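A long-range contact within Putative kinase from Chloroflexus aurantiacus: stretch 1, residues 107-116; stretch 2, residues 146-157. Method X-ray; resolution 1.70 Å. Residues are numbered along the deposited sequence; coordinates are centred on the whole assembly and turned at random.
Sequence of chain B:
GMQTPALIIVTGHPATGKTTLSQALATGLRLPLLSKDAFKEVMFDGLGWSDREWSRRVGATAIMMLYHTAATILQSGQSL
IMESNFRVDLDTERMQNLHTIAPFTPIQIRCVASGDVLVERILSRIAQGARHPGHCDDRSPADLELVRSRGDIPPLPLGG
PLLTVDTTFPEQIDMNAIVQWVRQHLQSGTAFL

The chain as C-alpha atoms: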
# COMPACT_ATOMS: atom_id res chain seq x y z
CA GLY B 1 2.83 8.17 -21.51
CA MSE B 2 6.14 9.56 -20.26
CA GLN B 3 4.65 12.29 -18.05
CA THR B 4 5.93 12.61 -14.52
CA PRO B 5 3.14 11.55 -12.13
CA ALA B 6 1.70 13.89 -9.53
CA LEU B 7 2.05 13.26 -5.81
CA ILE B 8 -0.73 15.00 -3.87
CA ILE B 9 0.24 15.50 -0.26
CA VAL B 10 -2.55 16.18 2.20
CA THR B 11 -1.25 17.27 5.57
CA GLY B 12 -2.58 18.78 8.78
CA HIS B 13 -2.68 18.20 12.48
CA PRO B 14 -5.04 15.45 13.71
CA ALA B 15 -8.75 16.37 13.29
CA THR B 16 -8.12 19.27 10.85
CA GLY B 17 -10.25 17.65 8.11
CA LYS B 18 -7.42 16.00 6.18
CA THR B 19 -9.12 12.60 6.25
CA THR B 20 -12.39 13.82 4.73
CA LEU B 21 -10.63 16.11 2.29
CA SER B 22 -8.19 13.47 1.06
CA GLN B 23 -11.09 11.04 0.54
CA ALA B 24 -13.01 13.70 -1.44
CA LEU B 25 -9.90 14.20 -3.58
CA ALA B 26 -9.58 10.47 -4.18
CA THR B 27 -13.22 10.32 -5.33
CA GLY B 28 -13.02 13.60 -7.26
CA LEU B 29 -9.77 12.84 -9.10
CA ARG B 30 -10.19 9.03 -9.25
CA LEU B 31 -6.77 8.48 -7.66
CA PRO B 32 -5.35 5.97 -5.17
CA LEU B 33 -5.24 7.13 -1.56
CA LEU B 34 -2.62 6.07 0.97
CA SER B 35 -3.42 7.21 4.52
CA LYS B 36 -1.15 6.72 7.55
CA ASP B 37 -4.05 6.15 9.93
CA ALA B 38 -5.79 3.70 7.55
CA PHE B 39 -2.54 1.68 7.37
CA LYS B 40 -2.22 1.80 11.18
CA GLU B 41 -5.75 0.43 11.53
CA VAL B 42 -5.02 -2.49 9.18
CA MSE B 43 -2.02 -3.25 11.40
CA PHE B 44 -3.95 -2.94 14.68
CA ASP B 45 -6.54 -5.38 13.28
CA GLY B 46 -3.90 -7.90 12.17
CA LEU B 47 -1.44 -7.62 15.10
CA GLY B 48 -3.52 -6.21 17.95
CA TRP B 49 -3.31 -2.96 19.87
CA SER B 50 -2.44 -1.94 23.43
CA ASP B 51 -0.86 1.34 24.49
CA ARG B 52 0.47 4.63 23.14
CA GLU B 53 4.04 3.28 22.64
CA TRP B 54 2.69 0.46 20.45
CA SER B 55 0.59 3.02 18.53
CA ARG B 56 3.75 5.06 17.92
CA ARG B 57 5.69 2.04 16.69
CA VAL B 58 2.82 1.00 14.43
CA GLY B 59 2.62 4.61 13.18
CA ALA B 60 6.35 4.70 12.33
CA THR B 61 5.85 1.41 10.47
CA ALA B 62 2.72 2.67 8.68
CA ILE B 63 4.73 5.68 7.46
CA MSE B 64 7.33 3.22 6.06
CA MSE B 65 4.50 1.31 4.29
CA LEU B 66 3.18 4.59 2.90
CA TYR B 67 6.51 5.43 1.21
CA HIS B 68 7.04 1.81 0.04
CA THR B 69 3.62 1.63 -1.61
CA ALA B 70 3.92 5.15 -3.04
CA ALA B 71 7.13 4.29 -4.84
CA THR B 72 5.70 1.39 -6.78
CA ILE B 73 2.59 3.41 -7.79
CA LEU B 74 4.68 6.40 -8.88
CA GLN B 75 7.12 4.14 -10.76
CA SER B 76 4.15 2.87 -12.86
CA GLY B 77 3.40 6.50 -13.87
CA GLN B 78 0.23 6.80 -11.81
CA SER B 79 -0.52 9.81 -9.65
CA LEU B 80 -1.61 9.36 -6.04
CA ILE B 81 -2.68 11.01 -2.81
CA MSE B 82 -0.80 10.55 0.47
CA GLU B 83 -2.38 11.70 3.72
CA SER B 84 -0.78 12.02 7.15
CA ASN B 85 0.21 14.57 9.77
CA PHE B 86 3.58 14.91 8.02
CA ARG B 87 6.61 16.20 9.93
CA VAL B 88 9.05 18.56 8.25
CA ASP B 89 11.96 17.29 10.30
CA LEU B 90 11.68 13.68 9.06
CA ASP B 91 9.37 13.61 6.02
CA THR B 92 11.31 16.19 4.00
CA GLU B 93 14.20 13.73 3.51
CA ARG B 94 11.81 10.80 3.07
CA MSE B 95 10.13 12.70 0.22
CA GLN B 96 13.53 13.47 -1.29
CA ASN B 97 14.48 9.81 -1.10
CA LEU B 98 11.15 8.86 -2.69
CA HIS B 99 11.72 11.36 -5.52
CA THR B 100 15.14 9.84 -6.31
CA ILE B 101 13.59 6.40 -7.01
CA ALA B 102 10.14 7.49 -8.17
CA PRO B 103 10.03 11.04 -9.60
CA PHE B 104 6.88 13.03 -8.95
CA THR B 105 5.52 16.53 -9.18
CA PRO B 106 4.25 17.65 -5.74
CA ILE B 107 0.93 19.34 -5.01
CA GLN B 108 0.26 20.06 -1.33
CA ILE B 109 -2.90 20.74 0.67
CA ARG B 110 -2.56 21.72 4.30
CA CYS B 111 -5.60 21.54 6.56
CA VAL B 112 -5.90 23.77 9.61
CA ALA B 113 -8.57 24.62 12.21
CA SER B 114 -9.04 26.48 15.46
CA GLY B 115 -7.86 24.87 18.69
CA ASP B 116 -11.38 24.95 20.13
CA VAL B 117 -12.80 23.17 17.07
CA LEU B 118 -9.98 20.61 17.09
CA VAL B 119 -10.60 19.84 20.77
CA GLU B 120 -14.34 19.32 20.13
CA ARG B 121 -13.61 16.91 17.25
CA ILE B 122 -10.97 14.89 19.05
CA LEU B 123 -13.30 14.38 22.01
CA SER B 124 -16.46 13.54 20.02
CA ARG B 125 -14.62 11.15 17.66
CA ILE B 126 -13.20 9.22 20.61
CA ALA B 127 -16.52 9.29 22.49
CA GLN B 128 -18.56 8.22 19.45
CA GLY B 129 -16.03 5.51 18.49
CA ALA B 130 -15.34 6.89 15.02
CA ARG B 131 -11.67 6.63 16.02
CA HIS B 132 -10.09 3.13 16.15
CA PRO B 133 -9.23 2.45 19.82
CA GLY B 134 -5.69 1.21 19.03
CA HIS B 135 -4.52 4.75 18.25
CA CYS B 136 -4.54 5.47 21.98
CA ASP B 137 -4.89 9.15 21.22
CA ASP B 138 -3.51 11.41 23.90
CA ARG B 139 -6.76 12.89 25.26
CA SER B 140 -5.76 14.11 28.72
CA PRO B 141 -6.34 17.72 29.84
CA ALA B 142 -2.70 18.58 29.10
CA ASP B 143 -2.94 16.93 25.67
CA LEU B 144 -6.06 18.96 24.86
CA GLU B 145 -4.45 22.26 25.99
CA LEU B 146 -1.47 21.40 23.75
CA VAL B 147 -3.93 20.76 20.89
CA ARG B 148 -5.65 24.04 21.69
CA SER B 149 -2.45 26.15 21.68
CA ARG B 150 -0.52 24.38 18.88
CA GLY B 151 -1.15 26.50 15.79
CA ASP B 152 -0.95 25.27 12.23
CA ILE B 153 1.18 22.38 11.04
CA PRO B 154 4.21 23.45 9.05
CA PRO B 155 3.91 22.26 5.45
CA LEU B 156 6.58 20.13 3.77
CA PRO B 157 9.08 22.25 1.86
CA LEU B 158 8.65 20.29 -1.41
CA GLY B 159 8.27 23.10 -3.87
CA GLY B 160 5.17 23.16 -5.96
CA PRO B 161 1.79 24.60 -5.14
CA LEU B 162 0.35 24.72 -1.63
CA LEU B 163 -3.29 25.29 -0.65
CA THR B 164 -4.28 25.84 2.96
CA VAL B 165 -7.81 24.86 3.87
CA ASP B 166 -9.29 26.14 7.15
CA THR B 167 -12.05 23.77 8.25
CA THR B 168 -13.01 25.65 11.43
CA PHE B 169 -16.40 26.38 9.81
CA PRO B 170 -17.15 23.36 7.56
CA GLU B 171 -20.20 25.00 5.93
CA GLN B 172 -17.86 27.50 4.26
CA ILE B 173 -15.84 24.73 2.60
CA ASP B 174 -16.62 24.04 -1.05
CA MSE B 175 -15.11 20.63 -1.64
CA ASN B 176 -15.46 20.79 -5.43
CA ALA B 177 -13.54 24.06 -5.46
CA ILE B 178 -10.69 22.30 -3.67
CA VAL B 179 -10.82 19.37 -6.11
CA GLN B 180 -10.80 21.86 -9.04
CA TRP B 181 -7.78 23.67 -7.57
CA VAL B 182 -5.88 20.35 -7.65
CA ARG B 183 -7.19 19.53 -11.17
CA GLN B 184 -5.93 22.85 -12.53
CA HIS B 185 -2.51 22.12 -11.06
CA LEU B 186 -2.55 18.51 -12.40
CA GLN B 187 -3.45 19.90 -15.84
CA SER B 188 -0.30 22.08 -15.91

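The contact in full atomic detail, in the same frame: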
# COMPACT_ATOMS: atom_id res chain seq x y z
N ILE B 107 2.02 18.41 -5.20
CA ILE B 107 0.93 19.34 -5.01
C ILE B 107 0.55 19.14 -3.55
O ILE B 107 0.35 18.01 -3.13
CB ILE B 107 -0.27 19.04 -5.90
CG1 ILE B 107 0.13 19.13 -7.38
CG2 ILE B 107 -1.42 20.02 -5.57
CD1 ILE B 107 -0.96 18.64 -8.33
N GLN B 108 0.46 20.20 -2.76
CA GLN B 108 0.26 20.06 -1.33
C GLN B 108 -0.94 20.83 -0.81
O GLN B 108 -1.17 21.99 -1.21
CB GLN B 108 1.53 20.47 -0.55
CG GLN B 108 1.48 20.13 0.94
CD GLN B 108 2.81 20.35 1.68
OE1 GLN B 108 2.91 20.03 2.87
NE2 GLN B 108 3.82 20.87 0.99
N ILE B 109 -1.75 20.14 -0.02
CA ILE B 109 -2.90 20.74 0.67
C ILE B 109 -2.71 20.57 2.17
O ILE B 109 -2.51 19.45 2.67
CB ILE B 109 -4.24 20.12 0.24
CG1 ILE B 109 -4.41 20.22 -1.27
CG2 ILE B 109 -5.40 20.84 0.94
CD1 ILE B 109 -5.64 19.61 -1.76
N ARG B 110 -2.73 21.70 2.87
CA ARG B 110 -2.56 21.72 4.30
C ARG B 110 -3.89 22.10 4.94
O ARG B 110 -4.48 23.12 4.60
CB ARG B 110 -1.48 22.70 4.75
CG ARG B 110 -1.48 22.83 6.26
CD ARG B 110 -0.50 23.82 6.77
NE ARG B 110 -0.75 25.17 6.29
CZ ARG B 110 -0.18 26.25 6.80
NH1 ARG B 110 0.65 26.13 7.82
NH2 ARG B 110 -0.45 27.46 6.32
N CYS B 111 -4.37 21.25 5.84
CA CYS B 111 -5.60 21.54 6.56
C CYS B 111 -5.28 22.14 7.90
O CYS B 111 -4.32 21.73 8.53
CB CYS B 111 -6.40 20.26 6.76
SG CYS B 111 -6.86 19.49 5.22
N VAL B 112 -6.09 23.10 8.33
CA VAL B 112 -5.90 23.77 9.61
C VAL B 112 -7.28 24.01 10.22
O VAL B 112 -8.29 23.96 9.53
CB VAL B 112 -5.13 25.12 9.44
CG1 VAL B 112 -3.73 24.90 8.84
CG2 VAL B 112 -5.93 26.10 8.60
N ALA B 113 -7.33 24.22 11.53
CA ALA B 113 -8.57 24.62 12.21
C ALA B 113 -8.25 25.17 13.58
O ALA B 113 -7.16 24.95 14.11
CB ALA B 113 -9.53 23.48 12.32
N SER B 114 -9.23 25.85 14.16
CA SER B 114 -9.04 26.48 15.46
C SER B 114 -8.87 25.43 16.53
O SER B 114 -9.39 24.31 16.42
CB SER B 114 -10.20 27.43 15.80
OG SER B 114 -11.39 26.72 16.11
N GLY B 115 -8.09 25.77 17.55
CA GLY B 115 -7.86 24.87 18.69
C GLY B 115 -9.15 24.40 19.33
O GLY B 115 -9.30 23.22 19.60
N ASP B 116 -10.09 25.31 19.55
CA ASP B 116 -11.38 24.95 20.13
C ASP B 116 -12.11 23.91 19.28
O ASP B 116 -12.64 22.94 19.80
CB ASP B 116 -12.27 26.17 20.30
CG ASP B 116 -11.84 27.06 21.46
OD1 ASP B 116 -11.00 26.64 22.28
OD2 ASP B 116 -12.37 28.19 21.55
N LEU B 146 -2.50 21.38 24.80
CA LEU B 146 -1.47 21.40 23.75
C LEU B 146 -2.13 21.48 22.36
O LEU B 146 -1.69 22.23 21.50
CB LEU B 146 -0.55 20.17 23.84
CG LEU B 146 0.37 20.08 25.07
CD1 LEU B 146 0.97 18.69 25.20
CD2 LEU B 146 1.45 21.13 25.00
N VAL B 147 -3.18 20.69 22.14
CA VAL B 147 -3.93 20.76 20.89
C VAL B 147 -4.45 22.16 20.65
O VAL B 147 -4.37 22.70 19.54
CB VAL B 147 -5.12 19.78 20.91
CG1 VAL B 147 -6.16 20.13 19.84
CG2 VAL B 147 -4.62 18.34 20.74
N ARG B 148 -5.00 22.74 21.72
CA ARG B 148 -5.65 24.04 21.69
C ARG B 148 -4.69 25.20 21.39
O ARG B 148 -5.07 26.18 20.75
CB ARG B 148 -6.35 24.28 23.03
CG ARG B 148 -7.48 25.28 22.99
CD ARG B 148 -8.10 25.44 24.37
N SER B 149 -3.44 25.09 21.84
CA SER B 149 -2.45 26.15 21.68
C SER B 149 -1.37 25.87 20.62
O SER B 149 -0.38 26.58 20.54
CB SER B 149 -1.76 26.37 23.02
OG SER B 149 -1.04 25.20 23.38
N ARG B 150 -1.57 24.84 19.80
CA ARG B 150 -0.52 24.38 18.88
C ARG B 150 -0.29 25.22 17.63
O ARG B 150 0.83 25.34 17.16
CB ARG B 150 -0.81 22.94 18.47
CG ARG B 150 0.32 22.26 17.72
CD ARG B 150 0.36 20.81 18.06
NE ARG B 150 -0.79 20.10 17.53
CZ ARG B 150 -1.28 18.97 18.03
NH1 ARG B 150 -0.76 18.41 19.12
NH2 ARG B 150 -2.33 18.40 17.45
N GLY B 151 -1.34 25.80 17.06
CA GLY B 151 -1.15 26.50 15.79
C GLY B 151 -1.02 25.51 14.64
O GLY B 151 -1.02 24.28 14.84
N ASP B 152 -0.87 26.05 13.45
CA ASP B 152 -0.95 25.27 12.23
C ASP B 152 0.29 24.44 11.90
O ASP B 152 1.42 24.85 12.15
CB ASP B 152 -1.33 26.19 11.10
CG ASP B 152 -2.63 26.91 11.36
OD1 ASP B 152 -3.42 26.43 12.23
OD2 ASP B 152 -2.87 27.96 10.72
N ILE B 153 0.07 23.25 11.35
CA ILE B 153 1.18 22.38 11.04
C ILE B 153 2.05 23.01 9.97
O ILE B 153 1.55 23.57 8.98
CB ILE B 153 0.71 20.98 10.55
CG1 ILE B 153 1.82 19.95 10.70
CG2 ILE B 153 0.25 21.01 9.12
CD1 ILE B 153 1.34 18.52 10.50
N PRO B 154 3.38 22.97 10.15
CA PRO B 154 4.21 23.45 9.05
C PRO B 154 4.13 22.53 7.82
O PRO B 154 4.20 21.31 7.96
CB PRO B 154 5.62 23.44 9.66
CG PRO B 154 5.38 23.47 11.15
CD PRO B 154 4.19 22.60 11.32
N PRO B 155 4.02 23.10 6.62
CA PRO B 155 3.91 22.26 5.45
C PRO B 155 5.27 21.70 5.04
O PRO B 155 6.32 22.24 5.45
CB PRO B 155 3.37 23.21 4.38
CG PRO B 155 3.82 24.55 4.79
CD PRO B 155 3.99 24.54 6.28
N LEU B 156 5.29 20.66 4.21
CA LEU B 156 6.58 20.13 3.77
C LEU B 156 7.17 21.06 2.72
O LEU B 156 6.47 21.51 1.83
CB LEU B 156 6.49 18.72 3.24
CG LEU B 156 5.95 17.66 4.20
CD1 LEU B 156 5.90 16.30 3.55
CD2 LEU B 156 6.77 17.62 5.47
N PRO B 157 8.47 21.33 2.81
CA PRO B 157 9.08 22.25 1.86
C PRO B 157 9.47 21.55 0.54
O PRO B 157 10.65 21.44 0.22
CB PRO B 157 10.32 22.74 2.61
CG PRO B 157 10.69 21.63 3.46
CD PRO B 157 9.45 20.85 3.80
O HOH W 1 -2.73 21.95 10.85
O HOH W 2 -4.27 23.67 12.57

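Stretch 1 runs as a β-strand from Ile107 to Val112, crosses a short loop at Ala113 and Ser114, and enters a helix at Gly115; Ser114 sits at the N-cap position, its side chain capping a backbone N just past the stretch. Stretch 2 travels in the reverse sense, from the last part of a helix through Gly151, which has positive phi (76°), into an extended segment rich in proline. The register follows: Gly115 lies across from Arg148 (CA to CA 3.8 Å), Val112 from Asp152 (5.8 Å) and Arg110 from Pro155 (6.6 Å). No direct backbone-to-backbone hydrogen bond joins the two; side chains and waters span the gap, and the two stretches together bury 515 Å².

The strand's alternation sets the pattern. Gln108, Arg110 and Val112 direct their CA-to-CB bonds toward stretch 2, while Ile107 and Ile109 are out of its reach. Gln108, extended with chi1 and chi2 both t, uses its amide as a two-pronged mimic of a peptide edge: Leu156 N donates to Gln108 OE1 at 2.8 Å, and Gln108 NE2 donates to Leu156 O at 2.9 Å. Both bonds are nearly straight, so one buried side chain satisfies both backbone polar groups of Leu156. Arg110 reaches out in the same direction, and its NH1 donates to Ile153 O at 3.0 Å with an angle of 170°, the carbonyl lying at the edge of the guanidinium near its plane. Arg110 NE and NH2 are bonded elsewhere in the structure. The aliphatic part of this arginine also packs on Ile153, with Arg110 CD 3.7 Å from Ile153 CG2.

Farther along, Val112 CG1 rests 3.4 Å from Asp152 CG, a methyl group in van der Waals contact with the carboxylate carbon. Two waters fill in where the backbones stand apart. Water 1 donates to Cys111 O (2.8 Å from the water O) and accepts from Ile153 N (3.1 Å), linking main chain to main chain; water 2 donates to Asp152 OD1 (2.9 Å from the water O) and accepts from Ala113 N (3.3 Å).

At the helical ends the chains come closest at the CA level. Gly115 CA lies 3.7 Å from Arg148 O, and an ideal CB on Gly115 would fall 2.3 Å from Arg148 O, a clash, so the absence of a side chain permits this approach. Nearby, Asp116 OD1 is 3.8 Å from Arg148 CD, the last modelled atom of that arginine's side chain, so no charge pairing can be assigned.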